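Local atomic coordinates of trichothecene 3-O-acetyltransferase (PDB entry 2RKV), a protein that transfers an acetyl group from acetyl coenzyme A to the 3-hydroxyl of trichothecene mycotoxins such as T-2 toxin, as a member of the BAHD superfamily. Residues R275-L278 against E279-D282; L427-D431 against E432-R436; S33-P36 against T37-S40; M110-E113 against N114-A117; I5-T9 against L10-P14. All coordinates share one frame; numbering follows the deposited sequence. Where two conformers were deposited one is given.

Interaction 1: R275-L278 against E279-D282; sequences RVRL and ERID
Arg-277, Leu-278 and Glu-279 carry this contact, where the chain leaves helix 261-277. The carbonyl oxygen of Arg-277 accepts two backbone bonds: Arg-280 N reaches Arg-277 O at 2.9 Å from above the carbonyl plane, while Ile-281 N, also 2.9 Å from Arg-277 O, approaches nearly head-on. The side chain of Arg-277 runs extended from CG to NE beside that of Arg-280, both pointing the same way. NH2 of Arg-280 rests 3.6 Å from CG of Arg-277, and the guanidinium planes are turned 74° against each other.

Leu-278 joins the turn through its backbone, its CA making a C-H...O contact of 3.6 Å with Ile-281 O. One residue earlier than Arg-277, Val-276 O accepts from Glu-279 N, and CB of Glu-279 packs 3.3 Å from Val-276 O. A bend at chi2 (-54°) then brings OE2 of Glu-279 to a water that also donates to Arg-275 O.

At the polar end of Arg-277, NH1 bonds to Ser-374 O and NH2 to Ser-410 OG. Its NE and that of Arg-280 each meet a different oxygen of Asp-433, which links the end of the helix to helix 431-439. The carboxylate of Asp-433 thus probably balances the two like charges, with carbonyl and hydroxyl oxygens taking other N-H groups.

Interaction 2: L427-D431 against E432-R436; sequences LSLRD and EDMDR
Arg-430 runs its aliphatic part alongside Glu-432 and obliquely past Asp-433, its CD 4.0 Å from CG of Glu-432 and its CG 3.8 Å from OD2 of Asp-433. Arg-430 and Glu-432 point in the same direction, and a water at the guanidinium edge, in its plane, accepts from Arg-430 NH1 and donates to Glu-432 OE1. The other oxygen, Glu-432 OE2, uses its anti lone pair for a salt bridge with Arg-436 NH1. A second water links Arg-430 N to Asp-433 OD2. Neither acid pairs directly with Arg-430, whose NE is bound by Glu-409; the carboxylate of Asp-433 goes instead to Arg-277 and Arg-280.

Met-434 starts with CG anti to its backbone N (chi1 -173°) and then bends twice, which folds CE back to 3.5 Å from Leu-427 O and into apolar contact with Leu-429, 4.1 Å from its CB. The backbone completes the join: Met-434 N bonds to Arg-430 O at 2.9 Å, and Asp-435 N to Asp-431 O at 2.8 Å. Strand 423-430 passes without a linker into helix 431-439, their short axes at 115°. With Arg-430 in the N-cap position, this is a tight strand-to-helix junction of the seven-stranded mixed sheet.

Interaction 3: S33-P36 against T37-S40; sequences SQYP and TIVS
Ile-38 and Tyr-35 provide the apolar part of this contact. Their side chains lie side by side and point the same way, with CD1 of the isoleucine 4.0 Å from CD1 of the tyrosine, approaching the ring obliquely. In Ile-38, CG1 stands beside the backbone N (chi1 -71°), which sends its longer branch back along the helix, across the carbonyl of Gln-34: CG1 lies 3.4 Å from Gln-34 O. Val-39 repeats the theme one residue on, with CG2 at 3.4 Å from Tyr-35 O.

The backbone bonds form a regular series. Ile-38 N donates to Gln-34 O at 3.1 Å, Val-39 N to Tyr-35 O at 3.0 Å and Ser-40 N to Pro-36 O at 3.0 Å, each reaching four residues back. Pro-36 has no N-H to offer, and a place within the first turn, where the amides have no preceding helical carbonyl to reach, suits such a residue.

Water makes a further polar link. One molecule donates to Ser-33 O and accepts from Thr-37 N, 2.9 Å away, thereby serving an amide of the first turn and connecting it to Ser-33.

Beyond the two segments, the tyrosine ring stacks on Phe-143 and its OH bonds to Gly-147 O, while Ile-38 packs on Leu-392. Buried Tyr-35 and Ile-38 against exposed Pro-36 and Thr-37 are consistent with the amino-terminal turn of an amphipathic helix, here helix 35-52, set through Tyr-35 against the 137-144 and 147-155 strand pair of the five-stranded mixed sheet.

Interaction 4: M110-E113 against N114-A117; sequences MFDE and NIIA
Asp-112 holds the start of the short helix 113-116 with both its side chain and its carbonyl. Its OD1 accepts from Asn-114 N at 3.0 Å, the donor lying above the carboxylate plane. The main-chain oxygen is gripped twice: Ile-116 N comes to Asp-112 O at 2.9 Å nearly head-on, and Ile-115 N, also 2.9 Å from Asp-112 O, comes from above the carbonyl plane. A chi1 of -176° turns the aspartate's carboxylate opposite its own N and over the first turn, where the Ile-115 side chain crosses it at about a right angle, its CD1 3.6 Å from OD2 of Asp-112.

Around these bonds lie packing contacts. Ile-116 sets CG1 3.3 Å from Asp-112 O and its CD1 4.3 Å from Phe-111 CB, while Ala-117 N closes the far end by bonding to Glu-113 O.

Farther out, the carboxylate of Glu-113 makes a salt bridge with Lys-120 and hydrogen bonds with Thr-121 N and Gln-22. The carbonyl of Ile-116 takes bonds from Thr-151 and Asn-142, fixing the helix against strands 137-144 and 147-155. This is a classical aspartate N-cap on a single-turn helix, lodged beside the five-stranded mixed sheet.

Interaction 5: I5-T9 against L10-P14; sequences IQLDT and LGQLP
With CG beside the backbone N (chi1 -48°), a bend at chi2 (-79°) folds Gln-12 back over the preceding residues. The amide is thereby brought to Leu-7, with NE2 3.5 Å from CB of Leu-7 and bonded to Leu-7 O only weakly, at the same distance. On the way CG passes 3.4 Å from Thr-9 O and 3.5 Å from Asp-8 O, so the aliphatic part of the glutamine lies across the turn's own carbonyls. Gln-6 meets it at about a right angle, its CG 3.9 Å from Gln-12 NE2.

The backbone winds in a 3-10 turn. Gln-12 N donates to Thr-9 O at 3.0 Å, and Gly-11 N makes a weak bond to Asp-8 O. Leu-7 CD1 lies 3.7 Å from Gly-11 O.

The remaining polar ends tie the turn to its surroundings: OE1 of Gln-12 accepts from Ser-73 N, Asp-8 bonds to Tyr-305 and Leu-308 N, and Thr-9 bonds to Tyr-198. Leu-10 packs on helix 340-356. Bonds reaching three residues back mark a buried 3-10 turn, which carries the chain from edge strand 5-6 of the small antiparallel sheet toward Leu-16 and Ile-19 of the T-2 toxin pocket.

Overall arrangement
Along the chain the order is interaction 5, 3, 4, 1 and 2, and all five are local joins at turns and helix ends. Interactions 1 and 2, centres about 12 Å apart, touch through salt bridges, joining helix 261-277 to the junction of strand 423-430 and helix 431-439. Interactions 3 and 4, about 21 Å between centres, do not touch. Interactions 1 and 3 lie on opposite sides of the chain's centre, their centres about 52 Å apart. Interaction 5 lies on the small antiparallel sheet, the side chain of Leu-13 about 6 Å from the bound toxin. The contacts are thus spread over three sheets of this acyltransferase, with 1 and 2 at the seven-stranded sheet and 3 and 4 at the five-stranded one.

Interaction 1: R275-L278 against E279-D282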
loop_
_atom_site.group_PDB
_atom_site.type_symbol
_atom_site.label_atom_id
_atom_site.label_comp_id
_atom_site.label_asym_id
_atom_site.label_seq_id
_atom_site.Cartn_x
_atom_site.Cartn_y
_atom_site.Cartn_z
ATOM N N ARG A 275 22.831 -8.071 -2.493
ATOM C CA ARG A 275 24.183 -8.073 -1.922
ATOM C C ARG A 275 24.260 -8.837 -0.590
ATOM O O ARG A 275 25.081 -9.745 -0.454
ATOM C CB ARG A 275 24.710 -6.644 -1.754
ATOM C CG ARG A 275 26.104 -6.559 -1.109
ATOM C CD ARG A 275 26.683 -5.141 -1.154
ATOM N NE ARG A 275 25.897 -4.188 -0.365
ATOM C CZ ARG A 275 25.032 -3.313 -0.878
ATOM N NH1 ARG A 275 24.359 -2.492 -0.074
ATOM N NH2 ARG A 275 24.827 -3.259 -2.192
ATOM N N VAL A 276 23.414 -8.486 0.385
ATOM C CA VAL A 276 23.470 -9.183 1.685
ATOM C C VAL A 276 23.057 -10.654 1.568
ATOM O O VAL A 276 23.560 -11.505 2.308
ATOM C CB VAL A 276 22.692 -8.469 2.835
ATOM C CG1 VAL A 276 23.150 -7.019 2.986
ATOM C CG2 VAL A 276 21.194 -8.553 2.617
ATOM N N ARG A 277 22.161 -10.949 0.629
ATOM C CA ARG A 277 21.700 -12.317 0.417
ATOM C C ARG A 277 22.798 -13.233 -0.138
ATOM O O ARG A 277 22.725 -14.448 0.027
ATOM C CB ARG A 277 20.442 -12.353 -0.455
ATOM C CG ARG A 277 19.205 -11.949 0.337
ATOM C CD ARG A 277 18.006 -11.627 -0.524
ATOM N NE ARG A 277 16.840 -11.409 0.335
ATOM C CZ ARG A 277 15.629 -11.066 -0.091
ATOM N NH1 ARG A 277 15.392 -10.868 -1.385
ATOM N NH2 ARG A 277 14.652 -10.913 0.795
ATOM N N LEU A 278 23.803 -12.638 -0.783
ATOM C CA LEU A 278 24.971 -13.381 -1.267
ATOM C C LEU A 278 25.690 -14.110 -0.137
ATOM O O LEU A 278 26.399 -15.095 -0.377
ATOM C CB LEU A 278 25.958 -12.446 -1.967
ATOM C CG LEU A 278 25.622 -11.999 -3.389
ATOM C CD1 LEU A 278 26.529 -10.844 -3.783
ATOM C CD2 LEU A 278 25.742 -13.157 -4.383
ATOM N N GLU A 279 25.506 -13.622 1.088
ATOM C CA GLU A 279 26.103 -14.244 2.271
ATOM C C GLU A 279 25.424 -15.555 2.676
ATOM O O GLU A 279 25.970 -16.309 3.484
ATOM C CB GLU A 279 26.138 -13.260 3.444
ATOM C CG GLU A 279 26.949 -11.994 3.179
ATOM C CD GLU A 279 28.377 -12.283 2.721
ATOM O OE1 GLU A 279 29.071 -13.082 3.387
ATOM O OE2 GLU A 279 28.805 -11.708 1.695
ATOM N N ARG A 280 24.252 -15.840 2.110
ATOM C CA ARG A 280 23.535 -17.081 2.433
ATOM C C ARG A 280 23.114 -17.931 1.237
ATOM O O ARG A 280 22.772 -19.102 1.404
ATOM C CB ARG A 280 22.350 -16.823 3.371
ATOM C CG ARG A 280 21.281 -15.912 2.811
ATOM C CD ARG A 280 20.067 -15.892 3.727
ATOM N NE ARG A 280 19.021 -15.012 3.201
ATOM C CZ ARG A 280 18.063 -15.392 2.361
ATOM N NH1 ARG A 280 17.993 -16.648 1.938
ATOM N NH2 ARG A 280 17.162 -14.510 1.940
ATOM N N ILE A 281 23.117 -17.351 0.040
ATOM C CA ILE A 281 22.802 -18.104 -1.183
ATOM C C ILE A 281 23.752 -17.759 -2.340
ATOM O O ILE A 281 24.449 -16.746 -2.298
ATOM C CB ILE A 281 21.315 -17.935 -1.632
ATOM C CG1 ILE A 281 20.918 -16.454 -1.632
ATOM C CG2 ILE A 281 20.371 -18.797 -0.764
ATOM C CD1 ILE A 281 19.426 -16.196 -1.687
ATOM N N ASP A 282 23.775 -18.609 -3.365
ATOM C CA ASP A 282 24.661 -18.406 -4.510
ATOM C C ASP A 282 24.206 -17.248 -5.400
ATOM O O ASP A 282 23.010 -16.996 -5.538
ATOM C CB ASP A 282 24.772 -19.682 -5.352
ATOM C CG ASP A 282 25.957 -19.647 -6.301
ATOM O OD1 ASP A 282 27.109 -19.662 -5.817
ATOM O OD2 ASP A 282 25.739 -19.596 -7.526
HETATM O O HOH W 1 27.674 -9.755 0.149
#

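Interaction 2: L427-D431 against E432-R436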
loop_
_atom_site.group_PDB
_atom_site.type_symbol
_atom_site.label_atom_id
_atom_site.label_comp_id
_atom_site.label_asym_id
_atom_site.label_seq_id
_atom_site.Cartn_x
_atom_site.Cartn_y
_atom_site.Cartn_z
ATOM N N LEU A 427 10.720 -2.214 5.448
ATOM C CA LEU A 427 11.254 -3.483 4.931
ATOM C C LEU A 427 10.935 -4.628 5.873
ATOM O O LEU A 427 11.106 -4.488 7.088
ATOM C CB LEU A 427 12.777 -3.394 4.765
ATOM C CG LEU A 427 13.308 -2.779 3.465
ATOM C CD1 LEU A 427 12.892 -1.325 3.269
ATOM C CD2 LEU A 427 14.814 -2.894 3.437
ATOM N N SER A 428 10.448 -5.733 5.314
ATOM C CA SER A 428 10.298 -6.979 6.070
ATOM C C SER A 428 11.271 -8.002 5.507
ATOM O O SER A 428 11.242 -8.320 4.315
ATOM C CB SER A 428 8.860 -7.507 6.031
ATOM O OG SER A 428 8.707 -8.612 6.921
ATOM N N LEU A 429 12.164 -8.475 6.370
ATOM C CA LEU A 429 13.221 -9.382 5.940
ATOM C C LEU A 429 13.477 -10.422 7.020
ATOM O O LEU A 429 13.236 -10.169 8.203
ATOM C CB LEU A 429 14.508 -8.593 5.687
ATOM C CG LEU A 429 14.594 -7.608 4.512
ATOM C CD1 LEU A 429 15.876 -6.785 4.629
ATOM C CD2 LEU A 429 14.509 -8.305 3.150
ATOM N N ARG A 430 13.981 -11.584 6.616
ATOM C CA ARG A 430 14.418 -12.564 7.603
ATOM C C ARG A 430 15.589 -12.002 8.408
ATOM O O ARG A 430 16.366 -11.172 7.910
ATOM C CB ARG A 430 14.720 -13.928 6.966
ATOM C CG ARG A 430 16.021 -14.032 6.167
ATOM C CD ARG A 430 16.252 -15.477 5.702
ATOM N NE ARG A 430 15.212 -15.901 4.769
ATOM C CZ ARG A 430 14.982 -17.149 4.381
ATOM N NH1 ARG A 430 15.725 -18.151 4.840
ATOM N NH2 ARG A 430 13.996 -17.401 3.529
ATOM N N ASP A 431 15.693 -12.432 9.665
ATOM C CA ASP A 431 16.641 -11.843 10.611
ATOM C C ASP A 431 18.064 -11.728 10.069
ATOM O O ASP A 431 18.715 -10.695 10.237
ATOM C CB ASP A 431 16.647 -12.627 11.924
ATOM C CG ASP A 431 15.390 -12.406 12.753
ATOM O OD1 ASP A 431 14.571 -11.522 12.414
ATOM O OD2 ASP A 431 15.226 -13.128 13.762
ATOM N N GLU A 432 18.552 -12.776 9.416
ATOM C CA GLU A 432 19.946 -12.749 8.977
ATOM C C GLU A 432 20.201 -11.710 7.882
ATOM O O GLU A 432 21.259 -11.092 7.860
ATOM C CB GLU A 432 20.478 -14.140 8.613
ATOM C CG GLU A 432 19.811 -14.839 7.453
ATOM C CD GLU A 432 20.306 -16.268 7.306
ATOM O OE1 GLU A 432 19.506 -17.192 7.540
ATOM O OE2 GLU A 432 21.496 -16.464 6.976
ATOM N N ASP A 433 19.208 -11.511 7.010
ATOM C CA ASP A 433 19.222 -10.433 6.016
ATOM C C ASP A 433 19.119 -9.054 6.660
ATOM O O ASP A 433 19.890 -8.152 6.337
ATOM C CB ASP A 433 18.069 -10.610 5.024
ATOM C CG ASP A 433 18.298 -11.746 4.046
ATOM O OD1 ASP A 433 19.382 -12.377 4.073
ATOM O OD2 ASP A 433 17.384 -12.013 3.246
ATOM N N MET A 434 18.157 -8.888 7.566
ATOM C CA MET A 434 17.989 -7.612 8.255
ATOM C C MET A 434 19.243 -7.199 9.027
ATOM O O MET A 434 19.667 -6.043 8.949
ATOM C CB MET A 434 16.767 -7.645 9.180
ATOM C CG MET A 434 16.427 -6.291 9.793
ATOM S SD MET A 434 15.664 -5.158 8.599
ATOM C CE MET A 434 13.988 -5.796 8.586
ATOM N N ASP A 435 19.835 -8.146 9.759
ATOM C CA ASP A 435 21.028 -7.861 10.562
ATOM C C ASP A 435 22.207 -7.452 9.687
ATOM O O ASP A 435 22.903 -6.480 9.994
ATOM C CB ASP A 435 21.410 -9.062 11.438
ATOM C CG ASP A 435 20.392 -9.348 12.531
ATOM O OD1 ASP A 435 19.671 -8.417 12.959
ATOM O OD2 ASP A 435 20.315 -10.519 12.960
ATOM N N ARG A 436 22.415 -8.184 8.593
ATOM C CA ARG A 436 23.500 -7.882 7.656
ATOM C C ARG A 436 23.272 -6.544 6.955
ATOM O O ARG A 436 24.214 -5.774 6.742
ATOM C CB ARG A 436 23.663 -8.997 6.626
ATOM C CG ARG A 436 24.260 -10.272 7.209
ATOM C CD ARG A 436 24.449 -11.343 6.154
ATOM N NE ARG A 436 25.208 -12.472 6.696
ATOM C CZ ARG A 436 24.768 -13.726 6.775
ATOM N NH1 ARG A 436 23.568 -14.064 6.321
ATOM N NH2 ARG A 436 25.553 -14.662 7.298
HETATM O O HOH W 2 14.727 -11.702 3.759
HETATM O O HOH W 3 18.186 -18.533 5.951
#

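Interaction 3: S33-P36 against T37-S40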
loop_
_atom_site.group_PDB
_atom_site.type_symbol
_atom_site.label_atom_id
_atom_site.label_comp_id
_atom_site.label_asym_id
_atom_site.label_seq_id
_atom_site.Cartn_x
_atom_site.Cartn_y
_atom_site.Cartn_z
ATOM N N SER A 33 -7.888 19.228 26.548
ATOM C CA SER A 33 -9.175 19.921 26.371
ATOM C C SER A 33 -9.693 19.860 24.925
ATOM O O SER A 33 -10.876 20.100 24.681
ATOM C CB SER A 33 -9.076 21.378 26.821
ATOM O OG SER A 33 -8.231 22.129 25.969
ATOM N N GLN A 34 -8.802 19.541 23.987
ATOM C CA GLN A 34 -9.133 19.536 22.561
ATOM C C GLN A 34 -9.794 18.250 22.063
ATOM O O GLN A 34 -10.410 18.247 20.988
ATOM C CB GLN A 34 -7.872 19.779 21.743
ATOM C CG GLN A 34 -7.254 21.135 21.948
ATOM C CD GLN A 34 -5.881 21.213 21.320
ATOM O OE1 GLN A 34 -5.714 20.928 20.134
ATOM N NE2 GLN A 34 -4.888 21.576 22.111
ATOM N N TYR A 35 -9.669 17.157 22.813
ATOM C CA TYR A 35 -10.145 15.865 22.302
ATOM C C TYR A 35 -11.655 15.777 22.000
ATOM O O TYR A 35 -12.024 15.237 20.961
ATOM C CB TYR A 35 -9.682 14.683 23.168
ATOM C CG TYR A 35 -8.183 14.430 23.138
ATOM C CD1 TYR A 35 -7.536 14.008 21.959
ATOM C CD2 TYR A 35 -7.418 14.580 24.288
ATOM C CE1 TYR A 35 -6.157 13.750 21.948
ATOM C CE2 TYR A 35 -6.046 14.343 24.287
ATOM C CZ TYR A 35 -5.422 13.932 23.122
ATOM O OH TYR A 35 -4.063 13.695 23.145
ATOM N N PRO A 36 -12.532 16.289 22.903
ATOM C CA PRO A 36 -13.967 16.171 22.559
ATOM C C PRO A 36 -14.338 16.776 21.192
ATOM O O PRO A 36 -15.102 16.161 20.432
ATOM C CB PRO A 36 -14.657 16.928 23.695
ATOM C CG PRO A 36 -13.725 16.720 24.864
ATOM C CD PRO A 36 -12.349 16.894 24.237
ATOM N N THR A 37 -13.780 17.948 20.877
ATOM C CA THR A 37 -14.056 18.608 19.593
ATOM C C THR A 37 -13.393 17.879 18.424
ATOM O O THR A 37 -13.973 17.790 17.328
ATOM C CB THR A 37 -13.705 20.113 19.640
ATOM O OG1 THR A 37 -14.560 20.753 20.601
ATOM C CG2 THR A 37 -13.930 20.775 18.284
ATOM N N ILE A 38 -12.203 17.324 18.653
ATOM C CA ILE A 38 -11.600 16.439 17.643
ATOM C C ILE A 38 -12.588 15.330 17.241
ATOM O O ILE A 38 -12.857 15.112 16.060
ATOM C CB ILE A 38 -10.252 15.846 18.127
ATOM C CG1 ILE A 38 -9.178 16.944 18.147
ATOM C CG2 ILE A 38 -9.823 14.675 17.240
ATOM C CD1 ILE A 38 -7.958 16.592 18.980
ATOM N N VAL A 39 -13.149 14.655 18.241
ATOM C CA VAL A 39 -14.032 13.537 17.996
ATOM C C VAL A 39 -15.330 13.979 17.321
ATOM O O VAL A 39 -15.762 13.350 16.350
ATOM C CB VAL A 39 -14.317 12.756 19.306
ATOM C CG1 VAL A 39 -15.351 11.656 19.073
ATOM C CG2 VAL A 39 -13.015 12.183 19.850
ATOM N N SER A 40 -15.953 15.045 17.823
ATOM C CA SER A 40 -17.222 15.492 17.224
ATOM C C SER A 40 -17.035 16.008 15.783
ATOM O O SER A 40 -17.868 15.748 14.912
ATOM C CB SER A 40 -17.930 16.520 18.108
ATOM O OG SER A 40 -17.115 17.639 18.324
HETATM O O HOH W 4 -12.931 19.962 22.854
#

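Interaction 4: M110-E113 against N114-A117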
loop_
_atom_site.group_PDB
_atom_site.type_symbol
_atom_site.label_atom_id
_atom_site.label_comp_id
_atom_site.label_asym_id
_atom_site.label_seq_id
_atom_site.Cartn_x
_atom_site.Cartn_y
_atom_site.Cartn_z
ATOM N N MET A 110 6.203 1.372 17.079
ATOM C CA MET A 110 5.324 2.215 17.905
ATOM C C MET A 110 3.933 2.434 17.301
ATOM O O MET A 110 3.090 3.111 17.903
ATOM C CB MET A 110 5.990 3.558 18.219
ATOM C CG MET A 110 7.080 3.464 19.291
ATOM S SD MET A 110 7.842 5.057 19.602
ATOM C CE MET A 110 9.160 4.548 20.708
ATOM N N PHE A 111 3.708 1.864 16.117
ATOM C CA PHE A 111 2.388 1.867 15.484
ATOM C C PHE A 111 1.891 0.424 15.423
ATOM O O PHE A 111 1.780 -0.172 14.348
ATOM C CB PHE A 111 2.447 2.477 14.069
ATOM C CG PHE A 111 2.826 3.925 14.029
ATOM C CD1 PHE A 111 1.840 4.918 13.987
ATOM C CD2 PHE A 111 4.167 4.310 14.013
ATOM C CE1 PHE A 111 2.188 6.273 13.932
ATOM C CE2 PHE A 111 4.527 5.657 13.964
ATOM C CZ PHE A 111 3.537 6.644 13.917
ATOM N N ASP A 112 1.607 -0.143 16.590
ATOM C CA ASP A 112 1.204 -1.536 16.682
ATOM C C ASP A 112 -0.252 -1.661 16.230
ATOM O O ASP A 112 -1.136 -1.077 16.848
ATOM C CB ASP A 112 1.381 -2.008 18.134
ATOM C CG ASP A 112 1.072 -3.487 18.327
ATOM O OD1 ASP A 112 0.456 -4.117 17.447
ATOM O OD2 ASP A 112 1.460 -4.021 19.396
ATOM N N GLU A 113 -0.500 -2.409 15.153
ATOM C CA GLU A 113 -1.861 -2.500 14.597
ATOM C C GLU A 113 -2.861 -3.004 15.638
ATOM O O GLU A 113 -4.035 -2.676 15.572
ATOM C CB GLU A 113 -1.925 -3.398 13.358
ATOM C CG GLU A 113 -1.603 -4.871 13.644
ATOM C CD GLU A 113 -1.980 -5.809 12.517
ATOM O OE1 GLU A 113 -2.557 -5.348 11.498
ATOM O OE2 GLU A 113 -1.694 -7.027 12.645
ATOM N N ASN A 114 -2.391 -3.807 16.591
ATOM C CA ASN A 114 -3.287 -4.346 17.615
ATOM C C ASN A 114 -3.758 -3.284 18.605
ATOM O O ASN A 114 -4.812 -3.438 19.236
ATOM C CB ASN A 114 -2.621 -5.529 18.324
ATOM C CG ASN A 114 -2.262 -6.647 17.362
ATOM O OD1 ASN A 114 -1.103 -7.055 17.275
ATOM N ND2 ASN A 114 -3.243 -7.124 16.612
ATOM N N ILE A 115 -2.997 -2.192 18.700
ATOM C CA ILE A 115 -3.261 -1.116 19.648
ATOM C C ILE A 115 -3.904 0.098 18.961
ATOM O O ILE A 115 -4.831 0.706 19.514
ATOM C CB ILE A 115 -1.959 -0.708 20.380
ATOM C CG1 ILE A 115 -1.369 -1.922 21.113
ATOM C CG2 ILE A 115 -2.198 0.462 21.358
ATOM C CD1 ILE A 115 -0.008 -1.661 21.729
ATOM N N ILE A 116 -3.420 0.451 17.767
ATOM C CA ILE A 116 -3.845 1.710 17.133
ATOM C C ILE A 116 -4.671 1.574 15.830
ATOM O O ILE A 116 -5.096 2.587 15.267
ATOM C CB ILE A 116 -2.651 2.725 16.975
ATOM C CG1 ILE A 116 -1.459 2.113 16.220
ATOM C CG2 ILE A 116 -2.170 3.218 18.358
ATOM C CD1 ILE A 116 -1.710 1.772 14.769
ATOM N N ALA A 117 -4.918 0.341 15.390
ATOM C CA ALA A 117 -5.759 0.081 14.212
ATOM C C ALA A 117 -7.078 -0.602 14.603
ATOM O O ALA A 117 -7.109 -1.371 15.569
ATOM C CB ALA A 117 -5.006 -0.758 13.178
#

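Interaction 5: I5-T9 against L10-P14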
loop_
_atom_site.group_PDB
_atom_site.type_symbol
_atom_site.label_atom_id
_atom_site.label_comp_id
_atom_site.label_asym_id
_atom_site.label_seq_id
_atom_site.Cartn_x
_atom_site.Cartn_y
_atom_site.Cartn_z
ATOM N N ILE A 5 -22.640 -2.329 -5.693
ATOM C CA ILE A 5 -21.594 -1.916 -6.612
ATOM C C ILE A 5 -20.607 -3.059 -6.756
ATOM O O ILE A 5 -19.875 -3.375 -5.816
ATOM C CB ILE A 5 -20.874 -0.635 -6.100
ATOM C CG1 ILE A 5 -21.899 0.489 -5.851
ATOM C CG2 ILE A 5 -19.758 -0.211 -7.062
ATOM C CD1 ILE A 5 -21.325 1.741 -5.161
ATOM N N GLN A 6 -20.591 -3.680 -7.933
ATOM C CA GLN A 6 -19.638 -4.764 -8.182
ATOM C C GLN A 6 -18.213 -4.233 -8.030
ATOM O O GLN A 6 -17.899 -3.144 -8.514
ATOM C CB GLN A 6 -19.843 -5.347 -9.574
ATOM C CG GLN A 6 -19.082 -6.651 -9.801
ATOM C CD GLN A 6 -19.504 -7.379 -11.056
ATOM O OE1 GLN A 6 -18.662 -7.865 -11.816
ATOM N NE2 GLN A 6 -20.808 -7.454 -11.293
ATOM N N LEU A 7 -17.353 -4.987 -7.341
ATOM C CA LEU A 7 -15.954 -4.588 -7.220
ATOM C C LEU A 7 -15.298 -4.539 -8.587
ATOM O O LEU A 7 -15.744 -5.209 -9.524
ATOM C CB LEU A 7 -15.179 -5.576 -6.343
ATOM C CG LEU A 7 -15.502 -5.685 -4.850
ATOM C CD1 LEU A 7 -14.280 -6.217 -4.113
ATOM C CD2 LEU A 7 -15.942 -4.382 -4.258
ATOM N N ASP A 8 -14.217 -3.757 -8.685
ATOM C CA ASP A 8 -13.327 -3.846 -9.838
ATOM C C ASP A 8 -13.024 -5.314 -10.086
ATOM O O ASP A 8 -12.872 -6.088 -9.136
ATOM C CB ASP A 8 -12.005 -3.130 -9.540
ATOM C CG ASP A 8 -12.173 -1.633 -9.422
ATOM O OD1 ASP A 8 -12.255 -0.966 -10.473
ATOM O OD2 ASP A 8 -12.184 -1.133 -8.279
ATOM N N THR A 9 -12.926 -5.698 -11.355
ATOM C CA THR A 9 -12.547 -7.080 -11.670
ATOM C C THR A 9 -11.202 -7.444 -11.029
ATOM O O THR A 9 -11.043 -8.543 -10.488
ATOM C CB THR A 9 -12.585 -7.337 -13.183
ATOM O OG1 THR A 9 -13.920 -7.079 -13.649
ATOM C CG2 THR A 9 -12.212 -8.792 -13.497
ATOM N N LEU A 10 -10.261 -6.502 -11.051
ATOM C CA LEU A 10 -8.961 -6.690 -10.413
ATOM C C LEU A 10 -9.096 -6.873 -8.902
ATOM O O LEU A 10 -8.263 -7.544 -8.277
ATOM C CB LEU A 10 -8.032 -5.512 -10.727
ATOM C CG LEU A 10 -7.641 -5.325 -12.196
ATOM C CD1 LEU A 10 -6.912 -3.991 -12.368
ATOM C CD2 LEU A 10 -6.778 -6.491 -12.668
ATOM N N GLY A 11 -10.147 -6.289 -8.324
ATOM C CA GLY A 11 -10.416 -6.412 -6.888
ATOM C C GLY A 11 -11.051 -7.741 -6.498
ATOM O O GLY A 11 -11.292 -8.003 -5.311
ATOM N N GLN A 12 -11.350 -8.576 -7.493
ATOM C CA GLN A 12 -11.859 -9.908 -7.212
ATOM C C GLN A 12 -10.687 -10.879 -6.957
ATOM O O GLN A 12 -10.923 -12.051 -6.700
ATOM C CB GLN A 12 -12.776 -10.420 -8.338
ATOM C CG GLN A 12 -13.873 -9.435 -8.814
ATOM C CD GLN A 12 -15.104 -9.364 -7.896
ATOM O OE1 GLN A 12 -15.262 -10.156 -6.966
ATOM N NE2 GLN A 12 -15.988 -8.407 -8.178
ATOM N N LEU A 13 -9.443 -10.389 -7.043
ATOM C CA LEU A 13 -8.249 -11.181 -6.671
ATOM C C LEU A 13 -8.400 -11.694 -5.238
ATOM O O LEU A 13 -8.658 -10.898 -4.319
ATOM C CB LEU A 13 -6.960 -10.353 -6.790
ATOM C CG LEU A 13 -6.383 -10.100 -8.187
ATOM C CD1 LEU A 13 -5.404 -8.926 -8.189
ATOM C CD2 LEU A 13 -5.719 -11.358 -8.724
ATOM N N PRO A 14 -8.271 -13.025 -5.038
ATOM C CA PRO A 14 -8.462 -13.643 -3.714
ATOM C C PRO A 14 -7.617 -13.023 -2.597
ATOM O O PRO A 14 -8.095 -12.890 -1.464
ATOM C CB PRO A 14 -8.024 -15.094 -3.946
ATOM C CG PRO A 14 -8.315 -15.334 -5.377
ATOM C CD PRO A 14 -7.966 -14.040 -6.068
#